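Local structure of probable amidase (Thermus thermophilus, 2DC0) at residues E54-R58 against G59-G63; L70-K73 against D74-V78; F184-Y188 against G189-L193; H217-T220 against E221-G225. The protein is a probable amidase of the amidase signature family, an alpha/beta protein built round a large mixed beta sheet. One frame throughout, in Å; residues are numbered along the deposited sequence.

Contact 2, contact 3 and contact 4 form one connected cluster, whereas contact 1 lies at the surface, about 31 Å from the centre of the chain to its own centre. Contacts 3 and 4 are the closest pair, centres about 10 Å apart: Val-191 CG2 meets Leu-223 CB at 3.8 Å and Pro-186 CG meets Thr-220 CG2 at 3.9 Å. Contact 2 reaches contact 3 through Phe-76 CE1 and Leu-193 CD2, 3.9 Å apart, and contact 4 through Leu-70 and Leu-219. Nearest atoms of contacts 1 and 4 are about 7 Å apart. Contact 2 carries Lys-73, whose bond to Ser-147 is consistent with the conserved lysine of amidase signature proteins.

Contact 1 (E54-R58 against G59-G63); sequences EELRR and GQVRG
Arg-62 NE donates to Glu-55 OE1 over 2.7 Å, the shortest polar bond between residues 54-58 and 59-63, and it joins the last turn of helix 42-57 to the chain that leaves the helix through a Schellman motif. A second bond makes the grip side-on: Arg-62 NH2 meets Glu-55 OE2 at 2.8 Å. The second bond is the straighter, with an N-H...O angle of 168° against 150° for the first. OE1 offers its syn lone pair, and OE2 is approached on its syn side from slightly off the carboxylate plane. With the carboxylate and guanidinium planes only 30° apart, the two flat groups are nearly coplanar, although their side chains cross at about a right angle. Two bonds of this kind should limit rotation of both ends; Arg-62 NH1 also makes a long, weak ion pair with Glu-48.

The Schellman evidence is in the backbone. Gln-60 N donates to Glu-55 O at 2.8 Å and Gly-59 N to Leu-56 O at 3.1 Å. Gly-59, at C-prime, has the positive phi that reverses the chain. Next to the turn, Leu-56 CD1 and Val-61 CG2 pack at 4.1 Å, the side chains lying side by side and pointing the same way, with His-66 touching both. On the exposed flank Arg-58, its chain extended from CG to NE, comes obliquely past Gln-60, with Arg-58 NE 3.6 Å from Gln-60 CG.

Contact 2 (L70-K73 against D74-V78); sequences LTVK and DLFPV
Lys-73 O lies at the edge of the Phe-76 ring, near its plane and 3.8 Å from Phe-76 CD2, while Leu-75 CD1 sits over the centre of one ring face, 3.5 Å above the plane. Val-72 CG1 comes to the same ring obliquely, and its nearest approach is to Phe-76 CB at 3.4 Å; the two side chains cross at about a right angle. Val-72 CG1 is anti to its own N (chi1 178°), which directs this methyl to Phe-76 and also to Val-78 CG2, 4.0 Å from it. Val-101 of helix 99-106 touches all three of these side chains.

The chain leaves strand 69-73 of the mixed sheet here by a reverse turn: Phe-76 N donates to Lys-73 O at 3.2 Å, the i-to-i+3 bond of a beta turn, with an N-H...O angle of 168°. Leu-75 N reaches the same oxygen from the same face of the carbonyl, closer at 2.8 Å but more bent, at 136°. Lys-114 NZ adds a third hydrogen bond to this buried oxygen.

The Lys-73 chain, extended beyond CG, passes across Leu-75 at a slant, with Lys-73 CD 3.9 Å from Leu-75 CD2. Its NZ hydrogen-bonds Ser-147 OG, Ser-148 OG and Thr-166 OG1; a buried lysine bonded to a serine of the GGSSGG motif is consistent with the conserved lysine of this family. Asp-74 OD2 accepts from Arg-84 N.

Contact 3 (F184-Y188 against G189-L193); sequences FKPSY and GRVSL
Ser-187 O receives Arg-190 N at 3.2 Å, with an N-H...O angle of 166°. A water 3.0 Å from Ser-187 O donates to it, and that water in turn takes the hydrogen of Val-191 N, 2.9 Å away. The water thus extends the backbone pairing by one residue where no direct bond bridges Ser-187 O and Val-191 N. Beside the polar bridge, Pro-186 lines up against the second segment with two ring carbons: its CB lies 4.2 Å from Arg-190 CD, and its CG lies 4.2 Å from Val-191 CG2.

Geometrically this is a type II beta turn from Ser-187 to Arg-190, by which the chain bends away after the end of strand 182-185. Gly-189 holds the third position with phi 75°, a value that favours glycine, and its CA lies over one face of the Tyr-188 ring, 4.2 Å from CD2. The ring reaches that place because Tyr-188 CG stands opposite the backbone N, chi1 177°.

Further out, the polar ends are set by other parts of the fold. Arg-190, bent at chi3, sends NH2 to Asp-419 and NH1 to Glu-226 in two salt bridges, while Ser-187 OG hydrogen-bonds the same Asp-419 carboxylate oxygen, so one carboxylate oxygen is shared by side chains at both ends of the turn. Tyr-188 OH binds Arg-201 O, and its ring meets His-205 edge-to-face; the second subunit packs its Glu-335 on Tyr-188 and its Leu-339 on Arg-190.

Contact 4 (H217-T220 against E221-G225); sequences HFLT and EILAG
His-217 turns CG opposite its backbone N (chi1 163°), and Glu-221, one helical turn later, turns its CG opposite its own carbonyl carbon (chi1 -69°), so that the two side chains lean together on one flank. The result is a CH-pi contact: Glu-221 CG lies over the face of the His-217 ring, 4.1 Å from the ring centroid and 27° off its normal. Beyond CG the glutamate runs extended, and its carboxylate plane is inclined to the ring. Its oxygens have separate partners. A water donates both to Glu-221 OE1, 2.9 Å away, and to Phe-218 O, tying the acid back to its own helix, while OE2 accepts from Ile-228 N.

Underneath run the i-to-i+4 bonds of helix 213-224. Leu-223 N to Leu-219 O and Ala-224 N to Thr-220 O are 2.8 Å each, Glu-221 N to His-217 O is 3.1 Å, and Ile-222 N to Phe-218 O is weak at 3.4 Å. The helix ends in a Schellman motif, with Gly-225 at C-prime in positive phi and Glu-226 N returning to Glu-221 O.

Towards the interior, Leu-219 CG and Leu-223 CD1 meet at 4.3 Å, one turn apart, and both leucines pack on Leu-104 of helix 99-106 and Pro-208 of strand 206-210. Thr-220 OG1 hydrogen-bonds Ala-216 O.

Contact 1 (E54-R58 against G59-G63)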
loop_
_atom_site.group_PDB
_atom_site.type_symbol
_atom_site.label_atom_id
_atom_site.label_comp_id
_atom_site.label_asym_id
_atom_site.label_seq_id
_atom_site.Cartn_x
_atom_site.Cartn_y
_atom_site.Cartn_z
ATOM N N GLU A 54 -31.556 26.030 -23.262
ATOM C CA GLU A 54 -31.426 26.754 -24.518
ATOM C C GLU A 54 -30.199 26.284 -25.302
ATOM O O GLU A 54 -30.261 26.123 -26.521
ATOM C CB GLU A 54 -31.345 28.260 -24.246
ATOM C CG GLU A 54 -31.459 29.134 -25.485
ATOM C CD GLU A 54 -32.627 28.741 -26.374
ATOM O OE1 GLU A 54 -33.723 28.457 -25.844
ATOM O OE2 GLU A 54 -32.451 28.725 -27.609
ATOM N N GLU A 55 -29.086 26.061 -24.608
ATOM C CA GLU A 55 -27.867 25.596 -25.268
ATOM C C GLU A 55 -28.120 24.272 -25.981
ATOM O O GLU A 55 -27.717 24.086 -27.128
ATOM C CB GLU A 55 -26.731 25.436 -24.251
ATOM C CG GLU A 55 -25.986 26.730 -23.953
ATOM C CD GLU A 55 -24.981 26.603 -22.819
ATOM O OE1 GLU A 55 -24.446 25.494 -22.603
ATOM O OE2 GLU A 55 -24.713 27.621 -22.143
ATOM N N LEU A 56 -28.803 23.358 -25.298
ATOM C CA LEU A 56 -29.114 22.058 -25.870
ATOM C C LEU A 56 -30.006 22.195 -27.098
ATOM O O LEU A 56 -29.820 21.495 -28.093
ATOM C CB LEU A 56 -29.805 21.175 -24.829
ATOM C CG LEU A 56 -30.093 19.720 -25.222
ATOM C CD1 LEU A 56 -28.800 19.022 -25.617
ATOM C CD2 LEU A 56 -30.749 19.006 -24.052
ATOM N N ARG A 57 -30.977 23.097 -27.039
ATOM C CA ARG A 57 -31.873 23.277 -28.171
ATOM C C ARG A 57 -31.139 23.747 -29.417
ATOM O O ARG A 57 -31.565 23.455 -30.532
ATOM C CB ARG A 57 -32.991 24.253 -27.812
ATOM C CG ARG A 57 -33.990 23.658 -26.847
ATOM C CD ARG A 57 -34.947 24.696 -26.312
ATOM N NE ARG A 57 -35.940 24.092 -25.427
ATOM C CZ ARG A 57 -36.809 24.788 -24.705
ATOM N NH1 ARG A 57 -36.805 26.114 -24.762
ATOM N NH2 ARG A 57 -37.683 24.161 -23.931
ATOM N N ARG A 58 -30.033 24.461 -29.233
ATOM C CA ARG A 58 -29.269 24.941 -30.375
ATOM C C ARG A 58 -27.988 24.141 -30.610
ATOM O O ARG A 58 -27.019 24.652 -31.165
ATOM C CB ARG A 58 -28.951 26.435 -30.224
ATOM C CG ARG A 58 -28.008 26.804 -29.100
ATOM C CD ARG A 58 -27.660 28.290 -29.199
ATOM N NE ARG A 58 -26.530 28.675 -28.353
ATOM C CZ ARG A 58 -26.624 29.004 -27.068
ATOM N NH1 ARG A 58 -27.803 29.005 -26.460
ATOM N NH2 ARG A 58 -25.535 29.335 -26.391
ATOM N N GLY A 59 -28.000 22.882 -30.177
ATOM C CA GLY A 59 -26.858 22.000 -30.366
ATOM C C GLY A 59 -25.533 22.371 -29.725
ATOM O O GLY A 59 -24.478 22.062 -30.275
ATOM N N GLN A 60 -25.572 23.024 -28.569
ATOM C CA GLN A 60 -24.348 23.408 -27.872
ATOM C C GLN A 60 -24.202 22.592 -26.586
ATOM O O GLN A 60 -24.578 23.041 -25.503
ATOM C CB GLN A 60 -24.370 24.903 -27.546
ATOM C CG GLN A 60 -24.387 25.818 -28.771
ATOM C CD GLN A 60 -23.091 25.758 -29.570
ATOM O OE1 GLN A 60 -22.746 24.721 -30.145
ATOM N NE2 GLN A 60 -22.361 26.871 -29.600
ATOM N N VAL A 61 -23.651 21.389 -26.718
ATOM C CA VAL A 61 -23.458 20.487 -25.587
ATOM C C VAL A 61 -22.126 20.724 -24.884
ATOM O O VAL A 61 -21.066 20.553 -25.482
ATOM C CB VAL A 61 -23.516 19.024 -26.053
ATOM C CG1 VAL A 61 -23.335 18.086 -24.870
ATOM C CG2 VAL A 61 -24.840 18.765 -26.745
ATOM N N ARG A 62 -22.185 21.103 -23.611
ATOM C CA ARG A 62 -20.981 21.368 -22.833
ATOM C C ARG A 62 -20.167 20.109 -22.574
ATOM O O ARG A 62 -18.939 20.143 -22.597
ATOM C CB ARG A 62 -21.334 22.022 -21.494
ATOM C CG ARG A 62 -22.021 23.373 -21.620
ATOM C CD ARG A 62 -22.155 24.068 -20.264
ATOM N NE ARG A 62 -22.848 25.352 -20.384
ATOM C CZ ARG A 62 -23.060 26.189 -19.372
ATOM N NH1 ARG A 62 -22.632 25.886 -18.151
ATOM N NH2 ARG A 62 -23.709 27.326 -19.576
ATOM N N GLY A 63 -20.852 18.999 -22.327
ATOM C CA GLY A 63 -20.157 17.753 -22.061
ATOM C C GLY A 63 -21.114 16.590 -21.875
ATOM O O GLY A 63 -22.304 16.724 -22.147
#

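Contact 2 (L70-K73 against D74-V78)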
loop_
_atom_site.group_PDB
_atom_site.type_symbol
_atom_site.label_atom_id
_atom_site.label_comp_id
_atom_site.label_asym_id
_atom_site.label_seq_id
_atom_site.Cartn_x
_atom_site.Cartn_y
_atom_site.Cartn_z
ATOM N N LEU A 70 -27.381 17.128 -10.360
ATOM C CA LEU A 70 -26.618 16.339 -9.391
ATOM C C LEU A 70 -26.434 17.150 -8.116
ATOM O O LEU A 70 -26.526 18.375 -8.144
ATOM C CB LEU A 70 -25.220 15.995 -9.931
ATOM C CG LEU A 70 -25.016 14.868 -10.948
ATOM C CD1 LEU A 70 -25.808 15.145 -12.207
ATOM C CD2 LEU A 70 -23.528 14.756 -11.274
ATOM N N THR A 71 -26.174 16.467 -7.005
ATOM C CA THR A 71 -25.938 17.133 -5.727
ATOM C C THR A 71 -24.494 16.841 -5.309
ATOM O O THR A 71 -23.860 15.930 -5.852
ATOM C CB THR A 71 -26.912 16.629 -4.634
ATOM O OG1 THR A 71 -26.771 15.213 -4.486
ATOM C CG2 THR A 71 -28.361 16.946 -5.013
ATOM N N VAL A 72 -23.983 17.607 -4.347
ATOM C CA VAL A 72 -22.602 17.459 -3.877
ATOM C C VAL A 72 -22.498 17.507 -2.356
ATOM O O VAL A 72 -23.017 18.433 -1.730
ATOM C CB VAL A 72 -21.706 18.597 -4.439
ATOM C CG1 VAL A 72 -20.284 18.461 -3.907
ATOM C CG2 VAL A 72 -21.714 18.563 -5.966
ATOM N N LYS A 73 -21.818 16.521 -1.768
ATOM C CA LYS A 73 -21.626 16.457 -0.312
ATOM C C LYS A 73 -21.037 17.791 0.152
ATOM O O LYS A 73 -20.128 18.313 -0.491
ATOM C CB LYS A 73 -20.670 15.311 0.033
ATOM C CG LYS A 73 -20.511 15.038 1.521
ATOM C CD LYS A 73 -19.591 13.852 1.731
ATOM C CE LYS A 73 -19.596 13.368 3.170
ATOM N NZ LYS A 73 -18.695 12.187 3.332
ATOM N N ASP A 74 -21.512 18.321 1.280
ATOM C CA ASP A 74 -21.047 19.630 1.744
ATOM C C ASP A 74 -19.628 19.813 2.280
ATOM O O ASP A 74 -19.414 20.615 3.190
ATOM C CB ASP A 74 -22.042 20.229 2.753
ATOM C CG ASP A 74 -21.956 21.750 2.818
ATOM O OD1 ASP A 74 -21.663 22.365 1.769
ATOM O OD2 ASP A 74 -22.196 22.336 3.899
ATOM N N LEU A 75 -18.661 19.090 1.723
ATOM C CA LEU A 75 -17.264 19.268 2.114
ATOM C C LEU A 75 -16.485 19.655 0.862
ATOM O O LEU A 75 -15.301 19.987 0.929
ATOM C CB LEU A 75 -16.681 17.998 2.751
ATOM C CG LEU A 75 -16.704 16.650 2.019
ATOM C CD1 LEU A 75 -15.708 16.632 0.870
ATOM C CD2 LEU A 75 -16.352 15.562 3.035
ATOM N N PHE A 76 -17.173 19.601 -0.280
ATOM C CA PHE A 76 -16.616 19.963 -1.583
ATOM C C PHE A 76 -17.104 21.379 -1.922
ATOM O O PHE A 76 -18.309 21.622 -2.019
ATOM C CB PHE A 76 -17.133 19.034 -2.691
ATOM C CG PHE A 76 -16.534 17.652 -2.689
ATOM C CD1 PHE A 76 -15.225 17.439 -3.113
ATOM C CD2 PHE A 76 -17.304 16.552 -2.314
ATOM C CE1 PHE A 76 -14.691 16.144 -3.170
ATOM C CE2 PHE A 76 -16.784 15.256 -2.366
ATOM C CZ PHE A 76 -15.475 15.050 -2.794
ATOM N N PRO A 77 -16.183 22.333 -2.092
ATOM C CA PRO A 77 -16.646 23.684 -2.425
ATOM C C PRO A 77 -17.301 23.703 -3.810
ATOM O O PRO A 77 -16.835 23.046 -4.741
ATOM C CB PRO A 77 -15.361 24.502 -2.379
ATOM C CG PRO A 77 -14.587 23.810 -1.289
ATOM C CD PRO A 77 -14.778 22.357 -1.652
ATOM N N VAL A 78 -18.399 24.438 -3.931
ATOM C CA VAL A 78 -19.105 24.557 -5.201
ATOM C C VAL A 78 -19.337 26.048 -5.425
ATOM O O VAL A 78 -19.729 26.763 -4.503
ATOM C CB VAL A 78 -20.474 23.817 -5.161
ATOM C CG1 VAL A 78 -21.270 24.111 -6.421
ATOM C CG2 VAL A 78 -20.253 22.317 -5.021
#

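Contact 3 (F184-Y188 against G189-L193)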
loop_
_atom_site.group_PDB
_atom_site.type_symbol
_atom_site.label_atom_id
_atom_site.label_comp_id
_atom_site.label_asym_id
_atom_site.label_seq_id
_atom_site.Cartn_x
_atom_site.Cartn_y
_atom_site.Cartn_z
ATOM N N PHE A 184 -19.732 3.891 -5.105
ATOM C CA PHE A 184 -18.443 3.370 -5.529
ATOM C C PHE A 184 -17.245 4.134 -4.981
ATOM O O PHE A 184 -17.142 5.353 -5.140
ATOM C CB PHE A 184 -18.364 3.319 -7.060
ATOM C CG PHE A 184 -17.082 2.717 -7.584
ATOM C CD1 PHE A 184 -16.676 1.445 -7.182
ATOM C CD2 PHE A 184 -16.283 3.423 -8.479
ATOM C CE1 PHE A 184 -15.485 0.881 -7.665
ATOM C CE2 PHE A 184 -15.094 2.875 -8.970
ATOM C CZ PHE A 184 -14.690 1.602 -8.565
ATOM N N LYS A 185 -16.350 3.411 -4.309
ATOM C CA LYS A 185 -15.121 4.007 -3.785
ATOM C C LYS A 185 -14.008 3.508 -4.697
ATOM O O LYS A 185 -13.574 2.359 -4.582
ATOM C CB LYS A 185 -14.815 3.557 -2.352
ATOM C CG LYS A 185 -13.522 4.198 -1.804
ATOM C CD LYS A 185 -12.929 3.436 -0.621
ATOM C CE LYS A 185 -12.254 2.147 -1.071
ATOM N NZ LYS A 185 -11.092 2.426 -1.973
ATOM N N PRO A 186 -13.539 4.360 -5.621
ATOM C CA PRO A 186 -12.474 3.976 -6.547
ATOM C C PRO A 186 -11.159 3.775 -5.815
ATOM O O PRO A 186 -11.059 4.018 -4.606
ATOM C CB PRO A 186 -12.387 5.167 -7.504
ATOM C CG PRO A 186 -13.743 5.801 -7.413
ATOM C CD PRO A 186 -14.040 5.709 -5.936
ATOM N N SER A 187 -10.149 3.334 -6.555
ATOM C CA SER A 187 -8.822 3.149 -5.979
ATOM C C SER A 187 -8.416 4.505 -5.426
ATOM O O SER A 187 -8.787 5.550 -5.973
ATOM C CB SER A 187 -7.817 2.730 -7.055
ATOM O OG SER A 187 -8.130 1.448 -7.582
ATOM N N TYR A 188 -7.648 4.493 -4.345
ATOM C CA TYR A 188 -7.189 5.732 -3.728
ATOM C C TYR A 188 -6.579 6.677 -4.766
ATOM O O TYR A 188 -5.833 6.243 -5.645
ATOM C CB TYR A 188 -6.140 5.423 -2.654
ATOM C CG TYR A 188 -5.548 6.651 -2.003
ATOM C CD1 TYR A 188 -6.214 7.308 -0.968
ATOM C CD2 TYR A 188 -4.313 7.159 -2.422
ATOM C CE1 TYR A 188 -5.665 8.437 -0.363
ATOM C CE2 TYR A 188 -3.759 8.289 -1.823
ATOM C CZ TYR A 188 -4.437 8.921 -0.798
ATOM O OH TYR A 188 -3.886 10.042 -0.209
ATOM N N GLY A 189 -6.926 7.958 -4.669
ATOM C CA GLY A 189 -6.374 8.960 -5.561
ATOM C C GLY A 189 -6.862 9.050 -6.995
ATOM O O GLY A 189 -6.539 10.018 -7.682
ATOM N N ARG A 190 -7.630 8.073 -7.463
ATOM C CA ARG A 190 -8.105 8.128 -8.841
ATOM C C ARG A 190 -8.932 9.397 -9.081
ATOM O O ARG A 190 -8.809 10.036 -10.126
ATOM C CB ARG A 190 -8.922 6.884 -9.181
ATOM C CG ARG A 190 -9.267 6.786 -10.654
ATOM C CD ARG A 190 -10.012 5.503 -10.958
ATOM N NE ARG A 190 -9.169 4.316 -10.817
ATOM C CZ ARG A 190 -8.213 3.963 -11.673
ATOM N NH1 ARG A 190 -7.966 4.707 -12.743
ATOM N NH2 ARG A 190 -7.516 2.853 -11.467
ATOM N N VAL A 191 -9.774 9.755 -8.118
ATOM C CA VAL A 191 -10.584 10.967 -8.227
ATOM C C VAL A 191 -9.941 11.991 -7.296
ATOM O O VAL A 191 -9.753 11.731 -6.107
ATOM C CB VAL A 191 -12.051 10.720 -7.803
ATOM C CG1 VAL A 191 -12.840 12.024 -7.862
ATOM C CG2 VAL A 191 -12.690 9.690 -8.728
ATOM N N SER A 192 -9.591 13.150 -7.842
ATOM C CA SER A 192 -8.934 14.186 -7.057
ATOM C C SER A 192 -9.737 14.732 -5.892
ATOM O O SER A 192 -10.930 15.010 -6.011
ATOM C CB SER A 192 -8.523 15.356 -7.952
ATOM O OG SER A 192 -7.976 16.399 -7.170
ATOM N N LEU A 193 -9.060 14.887 -4.760
ATOM C CA LEU A 193 -9.674 15.441 -3.567
ATOM C C LEU A 193 -9.126 16.845 -3.327
ATOM O O LEU A 193 -9.253 17.402 -2.234
ATOM C CB LEU A 193 -9.398 14.542 -2.358
ATOM C CG LEU A 193 -10.393 13.387 -2.205
ATOM C CD1 LEU A 193 -9.897 12.394 -1.166
ATOM C CD2 LEU A 193 -11.758 13.948 -1.807
HETATM O O HOH W 1 -10.667 7.906 -6.029
#

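Contact 4 (H217-T220 against E221-G225)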
loop_
_atom_site.group_PDB
_atom_site.type_symbol
_atom_site.label_atom_id
_atom_site.label_comp_id
_atom_site.label_asym_id
_atom_site.label_seq_id
_atom_site.Cartn_x
_atom_site.Cartn_y
_atom_site.Cartn_z
ATOM N N HIS A 217 -19.963 3.768 -13.024
ATOM C CA HIS A 217 -18.834 3.687 -13.946
ATOM C C HIS A 217 -18.745 4.965 -14.791
ATOM O O HIS A 217 -17.678 5.557 -14.943
ATOM C CB HIS A 217 -19.009 2.483 -14.875
ATOM C CG HIS A 217 -18.144 2.533 -16.097
ATOM N ND1 HIS A 217 -16.780 2.327 -16.057
ATOM C CD2 HIS A 217 -18.446 2.796 -17.391
ATOM C CE1 HIS A 217 -16.281 2.462 -17.272
ATOM N NE2 HIS A 217 -17.270 2.746 -18.101
ATOM N N PHE A 218 -19.881 5.369 -15.340
ATOM C CA PHE A 218 -19.976 6.556 -16.182
ATOM C C PHE A 218 -19.451 7.794 -15.467
ATOM O O PHE A 218 -18.609 8.526 -15.994
ATOM C CB PHE A 218 -21.440 6.764 -16.588
ATOM C CG PHE A 218 -21.682 7.986 -17.437
ATOM C CD1 PHE A 218 -21.001 8.170 -18.637
ATOM C CD2 PHE A 218 -22.623 8.935 -17.051
ATOM C CE1 PHE A 218 -21.254 9.284 -19.444
ATOM C CE2 PHE A 218 -22.884 10.054 -17.852
ATOM C CZ PHE A 218 -22.195 10.223 -19.050
ATOM N N LEU A 219 -19.947 8.013 -14.258
ATOM C CA LEU A 219 -19.555 9.162 -13.462
ATOM C C LEU A 219 -18.105 9.087 -12.979
ATOM O O LEU A 219 -17.417 10.110 -12.904
ATOM C CB LEU A 219 -20.507 9.286 -12.276
ATOM C CG LEU A 219 -20.804 10.662 -11.697
ATOM C CD1 LEU A 219 -21.175 11.659 -12.800
ATOM C CD2 LEU A 219 -21.953 10.506 -10.714
ATOM N N THR A 220 -17.637 7.884 -12.654
ATOM C CA THR A 220 -16.264 7.723 -12.184
ATOM C C THR A 220 -15.271 8.087 -13.291
ATOM O O THR A 220 -14.232 8.677 -13.017
ATOM C CB THR A 220 -16.007 6.274 -11.673
ATOM O OG1 THR A 220 -16.855 6.011 -10.547
ATOM C CG2 THR A 220 -14.555 6.104 -11.236
ATOM N N GLU A 221 -15.590 7.754 -14.540
ATOM C CA GLU A 221 -14.700 8.099 -15.647
ATOM C C GLU A 221 -14.594 9.619 -15.746
ATOM O O GLU A 221 -13.504 10.167 -15.928
ATOM C CB GLU A 221 -15.225 7.547 -16.973
ATOM C CG GLU A 221 -15.175 6.034 -17.096
ATOM C CD GLU A 221 -15.520 5.573 -18.501
ATOM O OE1 GLU A 221 -16.548 6.037 -19.039
ATOM O OE2 GLU A 221 -14.779 4.737 -19.060
ATOM N N ILE A 222 -15.730 10.298 -15.617
ATOM C CA ILE A 222 -15.761 11.752 -15.687
ATOM C C ILE A 222 -15.019 12.363 -14.503
ATOM O O ILE A 222 -14.255 13.311 -14.664
ATOM C CB ILE A 222 -17.218 12.287 -15.696
ATOM C CG1 ILE A 222 -17.972 11.741 -16.912
ATOM C CG2 ILE A 222 -17.220 13.806 -15.689
ATOM C CD1 ILE A 222 -17.398 12.075 -18.314
ATOM N N LEU A 223 -15.238 11.811 -13.315
ATOM C CA LEU A 223 -14.585 12.314 -12.108
ATOM C C LEU A 223 -13.082 12.096 -12.125
ATOM O O LEU A 223 -12.321 12.923 -11.626
ATOM C CB LEU A 223 -15.175 11.637 -10.872
ATOM C CG LEU A 223 -16.587 12.088 -10.492
ATOM C CD1 LEU A 223 -17.180 11.125 -9.467
ATOM C CD2 LEU A 223 -16.529 13.505 -9.934
ATOM N N ALA A 224 -12.660 10.975 -12.697
ATOM C CA ALA A 224 -11.245 10.638 -12.775
ATOM C C ALA A 224 -10.593 11.290 -13.988
ATOM O O ALA A 224 -9.377 11.437 -14.040
ATOM C CB ALA A 224 -11.081 9.128 -12.848
ATOM N N GLY A 225 -11.412 11.672 -14.962
ATOM C CA GLY A 225 -10.887 12.292 -16.162
ATOM C C GLY A 225 -10.190 11.292 -17.067
ATOM O O GLY A 225 -9.276 11.648 -17.805
HETATM O O HOH W 2 -17.884 8.595 -18.902
#